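Local coordinates for protein STE5 (PDB 3FZE) that scaffolds the yeast pheromone response, its minimal scaffold domain acting as a cocatalyst when the kinase Ste7 phosphorylates the MAP kinase Fus3, at residues Y41-A46 / L183-H188; I49-L54 / Y179-S184; F93-L98 / Q130-F135. All blocks are in the same frame, centred on the assembly; numbering follows the deposited sequence.

Contact 1: residues Y41-A46 / L183-H188; sequences YNSLKA and LSFDEH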
loop_
_atom_site.group_PDB
_atom_site.type_symbol
_atom_site.label_atom_id
_atom_site.label_comp_id
_atom_site.label_asym_id
_atom_site.label_seq_id
_atom_site.Cartn_x
_atom_site.Cartn_y
_atom_site.Cartn_z
ATOM N N TYR A 41 7.304 -1.785 8.063
ATOM C CA TYR A 41 8.731 -1.805 7.751
ATOM C C TYR A 41 9.188 -3.174 7.272
ATOM O O TYR A 41 9.815 -3.280 6.222
ATOM C CB TYR A 41 9.559 -1.357 8.967
ATOM C CG TYR A 41 11.049 -1.496 8.772
ATOM C CD1 TYR A 41 11.730 -0.679 7.873
ATOM C CD2 TYR A 41 11.779 -2.449 9.475
ATOM C CE1 TYR A 41 13.102 -0.814 7.673
ATOM C CE2 TYR A 41 13.153 -2.586 9.285
ATOM C CZ TYR A 41 13.808 -1.757 8.384
ATOM O OH TYR A 41 15.175 -1.874 8.180
ATOM N N ASN A 42 8.879 -4.219 8.040
ATOM C CA ASN A 42 9.353 -5.548 7.694
ATOM C C ASN A 42 8.807 -6.008 6.357
ATOM O O ASN A 42 9.497 -6.683 5.604
ATOM C CB ASN A 42 8.995 -6.567 8.775
ATOM C CG ASN A 42 9.804 -6.389 10.037
ATOM O OD1 ASN A 42 10.879 -5.792 10.019
ATOM N ND2 ASN A 42 9.288 -6.911 11.148
ATOM N N SER A 43 7.563 -5.649 6.071
ATOM C CA SER A 43 6.942 -6.066 4.823
ATOM C C SER A 43 7.576 -5.387 3.622
ATOM O O SER A 43 7.900 -6.043 2.638
ATOM C CB SER A 43 5.440 -5.809 4.851
ATOM O OG SER A 43 4.854 -6.558 5.893
ATOM N N LEU A 44 7.763 -4.075 3.703
ATOM C CA LEU A 44 8.368 -3.355 2.592
ATOM C C LEU A 44 9.771 -3.913 2.323
ATOM O O LEU A 44 10.140 -4.137 1.172
ATOM C CB LEU A 44 8.387 -1.849 2.841
ATOM C CG LEU A 44 7.039 -1.132 2.812
ATOM C CD1 LEU A 44 7.200 0.344 3.173
ATOM C CD2 LEU A 44 6.398 -1.251 1.439
ATOM N N LYS A 45 10.546 -4.163 3.371
ATOM C CA LYS A 45 11.876 -4.743 3.187
ATOM C C LYS A 45 11.786 -6.129 2.534
ATOM O O LYS A 45 12.511 -6.429 1.585
ATOM C CB LYS A 45 12.635 -4.821 4.521
ATOM C CG LYS A 45 12.993 -3.466 5.113
ATOM C CD LYS A 45 14.217 -2.851 4.459
ATOM C CE LYS A 45 15.487 -3.613 4.827
ATOM N NZ LYS A 45 16.718 -2.887 4.405
ATOM N N ALA A 46 10.889 -6.968 3.036
ATOM C CA ALA A 46 10.781 -8.333 2.528
ATOM C C ALA A 46 10.428 -8.363 1.043
ATOM O O ALA A 46 10.997 -9.141 0.272
ATOM C CB ALA A 46 9.760 -9.121 3.337
ATOM N N LEU A 183 7.637 -14.863 0.824
ATOM C CA LEU A 183 8.611 -14.114 1.603
ATOM C C LEU A 183 8.318 -14.264 3.095
ATOM O O LEU A 183 7.231 -14.700 3.477
ATOM C CB LEU A 183 8.600 -12.640 1.181
ATOM C CG LEU A 183 8.814 -12.422 -0.321
ATOM C CD1 LEU A 183 8.414 -11.014 -0.738
ATOM C CD2 LEU A 183 10.256 -12.728 -0.726
ATOM N N SER A 184 9.301 -13.937 3.933
ATOM C CA SER A 184 9.107 -13.887 5.383
ATOM C C SER A 184 9.982 -12.786 5.975
ATOM O O SER A 184 10.698 -12.111 5.242
ATOM C CB SER A 184 9.441 -15.233 6.029
ATOM O OG SER A 184 10.832 -15.348 6.269
ATOM N N PHE A 185 9.941 -12.606 7.295
ATOM C CA PHE A 185 10.743 -11.550 7.916
ATOM C C PHE A 185 11.981 -12.079 8.651
ATOM O O PHE A 185 12.613 -11.344 9.414
ATOM C CB PHE A 185 9.896 -10.718 8.895
ATOM C CG PHE A 185 8.553 -10.284 8.349
ATOM C CD1 PHE A 185 7.424 -10.308 9.158
ATOM C CD2 PHE A 185 8.418 -9.854 7.037
ATOM C CE1 PHE A 185 6.181 -9.904 8.670
ATOM C CE2 PHE A 185 7.173 -9.452 6.541
ATOM C CZ PHE A 185 6.059 -9.475 7.360
ATOM N N ASP A 186 12.335 -13.338 8.423
ATOM C CA ASP A 186 13.410 -13.962 9.191
ATOM C C ASP A 186 14.812 -13.497 8.789
ATOM O O ASP A 186 15.798 -13.842 9.443
ATOM C CB ASP A 186 13.315 -15.490 9.122
ATOM C CG ASP A 186 13.635 -16.033 7.743
ATOM O OD1 ASP A 186 13.965 -15.234 6.839
ATOM O OD2 ASP A 186 13.564 -17.267 7.567
ATOM N N GLU A 187 14.895 -12.720 7.715
ATOM C CA GLU A 187 16.168 -12.188 7.241
ATOM C C GLU A 187 17.180 -13.289 6.936
ATOM O O GLU A 187 18.380 -13.109 7.145
ATOM C CB GLU A 187 16.759 -11.201 8.254
ATOM N N HIS A 188 16.698 -14.430 6.451
ATOM C CA HIS A 188 17.594 -15.471 5.961
ATOM C C HIS A 188 17.762 -15.376 4.446
ATOM O O HIS A 188 16.806 -15.112 3.712
ATOM C CB HIS A 188 17.114 -16.868 6.355
ATOM C CG HIS A 188 17.968 -17.970 5.806
ATOM N ND1 HIS A 188 19.186 -18.313 6.358
ATOM C CD2 HIS A 188 17.785 -18.798 4.753
ATOM C CE1 HIS A 188 19.712 -19.309 5.669
ATOM N NE2 HIS A 188 18.885 -19.625 4.690
#
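Phe185 turns one face of its ring to Asn42. Asn42 CB stands 3.8 Å from the centroid of the Phe185 ring and 15° off the ring normal. This is a CH-pi contact, shifted slightly toward the rim near CG and CD2. The backbone joins in, with Asn42 O 3.6 Å from Phe185 CD2. That oxygen is already engaged, because it accepts the helical bond from Ala46 N. Ser43 OG comes obliquely to the ring, 3.5 Å from Phe185 CZ, and is bonded to Val39 O, one turn back. Ser43 has a second conformer, so this approach is doubtful.

Ala46 comes to the same ring from a different direction. Ala46 CB lies at the ring edge, 4.0 Å from Phe185 CD2. Ala46 CB is also 3.7 Å from Ser184 O and packs on CB of Leu183. Leu183 CD1 approaches Ala46 O to 3.3 Å. Ala46 thus sits against three consecutive residues of 183-188.

Phe185 CG lies anti to its own carbonyl carbon (chi1 -47°), which directs the ring toward the helix. Further out, Asp186 N makes a weak bond to Ser184 OG. Phe185 also touches Val39 and Cys178. The tail after helix 170-180 is thereby packed along helix 35-50, two elements of the alpha/beta/alpha, vWA-like fold.

Contact 2: residues I49-L54 / Y179-S184; sequences IKFARL and YSFGLS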
loop_
_atom_site.group_PDB
_atom_site.type_symbol
_atom_site.label_atom_id
_atom_site.label_comp_id
_atom_site.label_asym_id
_atom_site.label_seq_id
_atom_site.Cartn_x
_atom_site.Cartn_y
_atom_site.Cartn_z
ATOM N N ILE A 49 13.017 -8.321 -1.788
ATOM C CA ILE A 49 13.723 -9.551 -2.155
ATOM C C ILE A 49 13.227 -10.031 -3.523
ATOM O O ILE A 49 14.005 -10.514 -4.346
ATOM C CB ILE A 49 13.501 -10.669 -1.112
ATOM C CG1 ILE A 49 14.141 -10.285 0.228
ATOM C CG2 ILE A 49 14.030 -12.012 -1.616
ATOM C CD1 ILE A 49 13.711 -11.183 1.364
ATOM N N LYS A 50 11.927 -9.866 -3.760
ATOM C CA LYS A 50 11.310 -10.248 -5.034
ATOM C C LYS A 50 11.256 -9.104 -6.052
ATOM O O LYS A 50 11.414 -9.326 -7.261
ATOM C CB LYS A 50 9.896 -10.787 -4.807
ATOM C CG LYS A 50 9.238 -11.280 -6.092
ATOM C CD LYS A 50 8.039 -12.178 -5.827
ATOM C CE LYS A 50 7.348 -12.581 -7.128
ATOM N NZ LYS A 50 8.072 -13.676 -7.834
ATOM N N PHE A 51 11.026 -7.895 -5.552
ATOM C CA PHE A 51 10.819 -6.712 -6.383
ATOM C C PHE A 51 11.847 -5.642 -6.033
ATOM O O PHE A 51 11.581 -4.775 -5.211
ATOM C CB PHE A 51 9.405 -6.142 -6.144
ATOM C CG PHE A 51 8.293 -7.107 -6.482
ATOM C CD1 PHE A 51 8.020 -7.437 -7.803
ATOM C CD2 PHE A 51 7.521 -7.681 -5.483
ATOM C CE1 PHE A 51 6.998 -8.323 -8.124
ATOM C CE2 PHE A 51 6.484 -8.562 -5.797
ATOM C CZ PHE A 51 6.226 -8.885 -7.111
ATOM N N ALA A 52 13.023 -5.696 -6.652
ATOM C CA ALA A 52 14.081 -4.737 -6.343
ATOM C C ALA A 52 13.643 -3.290 -6.613
ATOM O O ALA A 52 14.082 -2.354 -5.936
ATOM C CB ALA A 52 15.342 -5.066 -7.134
ATOM N N ARG A 53 12.790 -3.112 -7.613
ATOM C CA ARG A 53 12.315 -1.780 -7.987
ATOM C C ARG A 53 10.996 -1.412 -7.294
ATOM O O ARG A 53 10.277 -0.510 -7.724
ATOM C CB ARG A 53 12.207 -1.673 -9.509
ATOM C CG ARG A 53 13.550 -1.978 -10.183
ATOM C CD ARG A 53 13.462 -1.982 -11.692
ATOM N NE ARG A 53 12.690 -3.125 -12.133
ATOM C CZ ARG A 53 11.417 -3.069 -12.492
ATOM N NH1 ARG A 53 10.787 -1.903 -12.488
ATOM N NH2 ARG A 53 10.784 -4.176 -12.857
ATOM N N LEU A 54 10.690 -2.110 -6.211
ATOM C CA LEU A 54 9.493 -1.818 -5.419
ATOM C C LEU A 54 9.298 -0.318 -5.166
ATOM O O LEU A 54 10.211 0.353 -4.689
ATOM C CB LEU A 54 9.582 -2.528 -4.070
ATOM C CG LEU A 54 8.334 -2.503 -3.199
ATOM C CD1 LEU A 54 7.143 -3.163 -3.891
ATOM C CD2 LEU A 54 8.638 -3.174 -1.858
ATOM N N TYR A 179 3.629 -13.308 2.453
ATOM C CA TYR A 179 3.676 -14.761 2.439
ATOM C C TYR A 179 3.128 -15.340 1.139
ATOM O O TYR A 179 3.598 -16.380 0.686
ATOM C CB TYR A 179 2.999 -15.361 3.680
ATOM C CG TYR A 179 3.929 -15.411 4.869
ATOM C CD1 TYR A 179 4.329 -14.229 5.510
ATOM C CD2 TYR A 179 4.441 -16.611 5.321
ATOM C CE1 TYR A 179 5.204 -14.270 6.581
ATOM C CE2 TYR A 179 5.312 -16.665 6.397
ATOM C CZ TYR A 179 5.696 -15.484 7.015
ATOM O OH TYR A 179 6.563 -15.555 8.087
ATOM N N SER A 180 2.150 -14.668 0.538
ATOM C CA SER A 180 1.609 -15.131 -0.741
ATOM C C SER A 180 2.699 -15.143 -1.810
ATOM O O SER A 180 2.653 -15.941 -2.749
ATOM C CB SER A 180 0.433 -14.265 -1.196
ATOM O OG SER A 180 -0.693 -14.436 -0.352
ATOM N N PHE A 181 3.688 -14.269 -1.655
ATOM C CA PHE A 181 4.836 -14.248 -2.568
ATOM C C PHE A 181 6.014 -15.121 -2.106
ATOM O O PHE A 181 7.072 -15.128 -2.736
ATOM C CB PHE A 181 5.293 -12.804 -2.823
ATOM C CG PHE A 181 4.357 -12.023 -3.697
ATOM C CD1 PHE A 181 4.348 -12.222 -5.070
ATOM C CD2 PHE A 181 3.486 -11.096 -3.154
ATOM C CE1 PHE A 181 3.490 -11.510 -5.881
ATOM C CE2 PHE A 181 2.619 -10.383 -3.963
ATOM C CZ PHE A 181 2.623 -10.587 -5.329
ATOM N N GLY A 182 5.826 -15.861 -1.017
ATOM C CA GLY A 182 6.855 -16.739 -0.495
ATOM C C GLY A 182 7.960 -16.019 0.259
ATOM O O GLY A 182 9.091 -16.499 0.332
ATOM N N LEU A 183 7.637 -14.863 0.824
ATOM C CA LEU A 183 8.611 -14.114 1.603
ATOM C C LEU A 183 8.318 -14.264 3.095
ATOM O O LEU A 183 7.231 -14.700 3.477
ATOM C CB LEU A 183 8.600 -12.640 1.181
ATOM C CG LEU A 183 8.814 -12.422 -0.321
ATOM C CD1 LEU A 183 8.414 -11.014 -0.738
ATOM C CD2 LEU A 183 10.256 -12.728 -0.726
ATOM N N SER A 184 9.301 -13.937 3.933
ATOM C CA SER A 184 9.107 -13.887 5.383
ATOM C C SER A 184 9.982 -12.786 5.975
ATOM O O SER A 184 10.698 -12.111 5.242
ATOM C CB SER A 184 9.441 -15.233 6.029
ATOM O OG SER A 184 10.832 -15.348 6.269
HETATM O O HOH W 1 6.406 -15.316 -6.001
#
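Phe51 and Phe181 form a T-shaped (edge-to-face) pair. The edge of Phe51 points to the face of Phe181, with the planes at 84°. The ring centroids of Phe51 and Phe181 are 5.5 Å apart. Phe51 CE2 stands over the centre of the Phe181 ring, and Phe51 CZ is 4.0 Å from Phe181 CE1.

Lys50 touches both rings. Its CG lies over the centre of one face of Phe51. Its chain then crosses Phe181 at about a right angle. Lys50 CE comes within 3.7 Å of Phe181 CD1, in an oblique approach. The chain runs extended to CE and bends only at the end (chi4 79°), which places NZ near a water. Lys50 NZ donates weakly to this water at 3.0 Å. The water in turn donates weakly to Phe181 O, and it lies in the plane of the Phe181 ring at its edge. An alanine in place of Phe181 would probably leave the edge of Phe51 without the face it meets and the outer methylenes of Lys50 freer to turn.

Ile49 meets Leu183 alongside, the two side chains sliding past each other in opposite directions. Ile49 CB is 3.9 Å from Leu183 CD2, and Ile49 CG2 touches the same methyl.

Gly182, with positive phi, ends the helix in a Schellman motif. A type I beta turn runs from Phe51 to Leu54. The contact joins the chain at and just beyond the ends of helices 35-50 and 170-180. Phe51 packs on Asn19 and Leu20 of strand 19-26, Leu183 on Leu47 of helix 35-50, and Ser180 on Ile9 and Leu10 of helix 2-14.

Contact 3: residues F93-L98 / Q130-F135; sequences FSPIWL and QDYRCF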
loop_
_atom_site.group_PDB
_atom_site.type_symbol
_atom_site.label_atom_id
_atom_site.label_comp_id
_atom_site.label_asym_id
_atom_site.label_seq_id
_atom_site.Cartn_x
_atom_site.Cartn_y
_atom_site.Cartn_z
ATOM N N PHE A 93 -2.506 13.780 -2.310
ATOM C CA PHE A 93 -2.335 12.567 -3.095
ATOM C C PHE A 93 -3.453 12.325 -4.116
ATOM O O PHE A 93 -4.625 12.567 -3.847
ATOM C CB PHE A 93 -2.236 11.348 -2.182
ATOM C CG PHE A 93 -2.210 10.057 -2.936
ATOM C CD1 PHE A 93 -1.018 9.562 -3.433
ATOM C CD2 PHE A 93 -3.385 9.366 -3.193
ATOM C CE1 PHE A 93 -0.988 8.378 -4.149
ATOM C CE2 PHE A 93 -3.359 8.171 -3.912
ATOM C CZ PHE A 93 -2.163 7.689 -4.392
ATOM N N SER A 94 -3.073 11.815 -5.282
ATOM C CA SER A 94 -4.022 11.237 -6.227
ATOM C C SER A 94 -3.270 10.191 -7.030
ATOM O O SER A 94 -2.041 10.248 -7.133
ATOM C CB SER A 94 -4.607 12.293 -7.169
ATOM O OG SER A 94 -3.613 12.817 -8.039
ATOM N N PRO A 95 -3.998 9.216 -7.585
ATOM C CA PRO A 95 -3.307 8.221 -8.409
ATOM C C PRO A 95 -2.581 8.863 -9.594
ATOM O O PRO A 95 -1.438 8.497 -9.864
ATOM C CB PRO A 95 -4.443 7.311 -8.880
ATOM C CG PRO A 95 -5.445 7.389 -7.766
ATOM C CD PRO A 95 -5.387 8.825 -7.283
ATOM N N ILE A 96 -3.221 9.809 -10.282
ATOM C CA ILE A 96 -2.554 10.465 -11.402
ATOM C C ILE A 96 -1.312 11.231 -10.947
ATOM O O ILE A 96 -0.286 11.205 -11.623
ATOM C CB ILE A 96 -3.494 11.401 -12.208
ATOM C CG1 ILE A 96 -2.763 11.935 -13.443
ATOM C CG2 ILE A 96 -3.980 12.557 -11.358
ATOM C CD1 ILE A 96 -2.169 10.850 -14.307
ATOM N N TRP A 97 -1.391 11.903 -9.798
ATOM C CA TRP A 97 -0.206 12.556 -9.259
ATOM C C TRP A 97 0.908 11.524 -9.090
ATOM O O TRP A 97 2.053 11.761 -9.473
ATOM C CB TRP A 97 -0.474 13.241 -7.911
ATOM C CG TRP A 97 0.800 13.737 -7.304
ATOM C CD1 TRP A 97 1.405 14.941 -7.532
ATOM C CD2 TRP A 97 1.658 13.020 -6.405
ATOM N NE1 TRP A 97 2.581 15.020 -6.823
ATOM C CE2 TRP A 97 2.759 13.858 -6.124
ATOM C CE3 TRP A 97 1.602 11.756 -5.811
ATOM C CZ2 TRP A 97 3.793 13.472 -5.270
ATOM C CZ3 TRP A 97 2.633 11.371 -4.960
ATOM C CH2 TRP A 97 3.717 12.227 -4.706
ATOM N N LEU A 98 0.565 10.378 -8.511
ATOM C CA LEU A 98 1.556 9.334 -8.272
ATOM C C LEU A 98 2.147 8.806 -9.582
ATOM O O LEU A 98 3.364 8.646 -9.693
ATOM C CB LEU A 98 0.966 8.194 -7.438
ATOM C CG LEU A 98 1.957 7.122 -6.971
ATOM C CD1 LEU A 98 2.977 7.694 -5.967
ATOM C CD2 LEU A 98 1.208 5.923 -6.381
ATOM N N GLN A 130 -10.347 6.796 -4.588
ATOM C CA GLN A 130 -9.750 7.548 -5.688
ATOM C C GLN A 130 -9.695 6.704 -6.957
ATOM O O GLN A 130 -9.884 5.493 -6.901
ATOM C CB GLN A 130 -8.376 8.089 -5.273
ATOM C CG GLN A 130 -8.477 9.094 -4.124
ATOM C CD GLN A 130 -7.133 9.510 -3.548
ATOM O OE1 GLN A 130 -6.083 9.230 -4.132
ATOM N NE2 GLN A 130 -7.159 10.173 -2.384
ATOM N N ASP A 131 -9.468 7.343 -8.101
ATOM C CA ASP A 131 -9.498 6.611 -9.364
ATOM C C ASP A 131 -8.100 6.212 -9.833
ATOM O O ASP A 131 -7.269 7.058 -10.173
ATOM C CB ASP A 131 -10.286 7.361 -10.451
ATOM C CG ASP A 131 -9.532 8.547 -11.024
ATOM O OD1 ASP A 131 -8.676 9.121 -10.316
ATOM O OD2 ASP A 131 -9.805 8.910 -12.188
ATOM N N TYR A 132 -7.857 4.910 -9.828
ATOM C CA TYR A 132 -6.557 4.362 -10.192
ATOM C C TYR A 132 -6.516 4.122 -11.700
ATOM O O TYR A 132 -5.611 3.483 -12.237
ATOM C CB TYR A 132 -6.253 3.138 -9.334
ATOM C CG TYR A 132 -6.036 3.557 -7.884
ATOM C CD1 TYR A 132 -7.117 3.819 -7.048
ATOM C CD2 TYR A 132 -4.758 3.754 -7.373
ATOM C CE1 TYR A 132 -6.930 4.230 -5.730
ATOM C CE2 TYR A 132 -4.564 4.163 -6.058
ATOM C CZ TYR A 132 -5.656 4.403 -5.244
ATOM O OH TYR A 132 -5.471 4.807 -3.939
ATOM N N ARG A 133 -7.551 4.661 -12.340
ATOM C CA ARG A 133 -7.599 5.008 -13.756
ATOM C C ARG A 133 -6.291 4.895 -14.533
ATOM O O ARG A 133 -6.150 4.058 -15.420
ATOM C CB ARG A 133 -8.132 6.436 -13.902
ATOM N N CYS A 134 -5.350 5.766 -14.198
ATOM C CA CYS A 134 -4.156 6.011 -14.996
ATOM C C CYS A 134 -3.164 4.857 -15.021
ATOM O O CYS A 134 -2.238 4.848 -15.830
ATOM C CB CYS A 134 -3.450 7.226 -14.420
ATOM S SG CYS A 134 -3.292 7.068 -12.625
ATOM N N PHE A 135 -3.328 3.901 -14.119
ATOM C CA PHE A 135 -2.438 2.754 -14.108
ATOM C C PHE A 135 -2.923 1.700 -15.109
ATOM O O PHE A 135 -2.691 0.506 -14.939
ATOM C CB PHE A 135 -2.247 2.209 -12.688
ATOM C CG PHE A 135 -1.500 3.154 -11.785
ATOM C CD1 PHE A 135 -2.180 3.960 -10.888
ATOM C CD2 PHE A 135 -0.121 3.267 -11.866
ATOM C CE1 PHE A 135 -1.499 4.844 -10.079
ATOM C CE2 PHE A 135 0.564 4.145 -11.061
ATOM C CZ PHE A 135 -0.122 4.941 -10.163
HETATM O O HOH W 2 -6.231 10.177 -10.295
#
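Asp131 OD1 and Ile96 N are bridged by one water. The water donates to Asp131 OD1 at 2.7 Å and accepts from Ile96 N at 3.0 Å. Ile96 lies in the first turn of helix 95-102, so the water takes up one of the early helix N-H groups. The carboxylate beside this helix start would probably be favoured by the helix dipole. Ser94 is the N-cap, and its OG accepts from Trp97 N.

Pro95 has the largest share of the contact. Pro95 CG stands over the centre of the Tyr132 ring, 3.6 Å from its centroid and 7° off the normal. This is a CH-pi contact. Pro95 CG is also only 3.0 Å from Asp131 O, so packing is tight here.

The contact lies beside the central sheet of the vWA-like fold. It joins the start of helix 95-102 to the loop between strands 111-117 and 145-150. Phe93 and Leu98 rest on Ile23 and Cys57, while Tyr132 and Phe135 rest on Ile113.

Cys134 SG lies between its own backbone N and carbonyl carbon (chi1 48°). Cys134 SG is 3.6 Å from Ile96 N and also touches Pro95 CB. Ile96 CD1 packs on Cys134 CB. Leu98 and Phe135 cross at about a right angle, with Leu98 CD2 4.1 Å from Phe135 CZ. Phe135 CE1 also meets Pro95 CB.

Tyr132 OH bonds to Ile127 O. Gln130 NE2 bonds to Asn63 OD1, whereas its OE1 is buried with no polar partner in the model. The very short approach of Gln130 OE1 to the Phe93 ring is doubtful.

How the contacts relate
Contacts 1 and 2 adjoin, with centres 8 Å apart. Both tie helix 35-50 to the chain at and beyond the end of helix 170-180, and share Leu183. Contact 3 lies away, its centre about 28 Å from that of contact 1 and 24 Å from that of contact 2. It is on the opposite side of the chain's centre from contact 1. All three are partly buried, with exposed residues in contacts 2 and 3 but none in contact 1. Contact 1 is mainly a ring against a helix surface. Contact 2 pairs two rings and has a weak water link at its exposed rim. Contact 3 buries more area and centres on a proline, with a firmer water bridge.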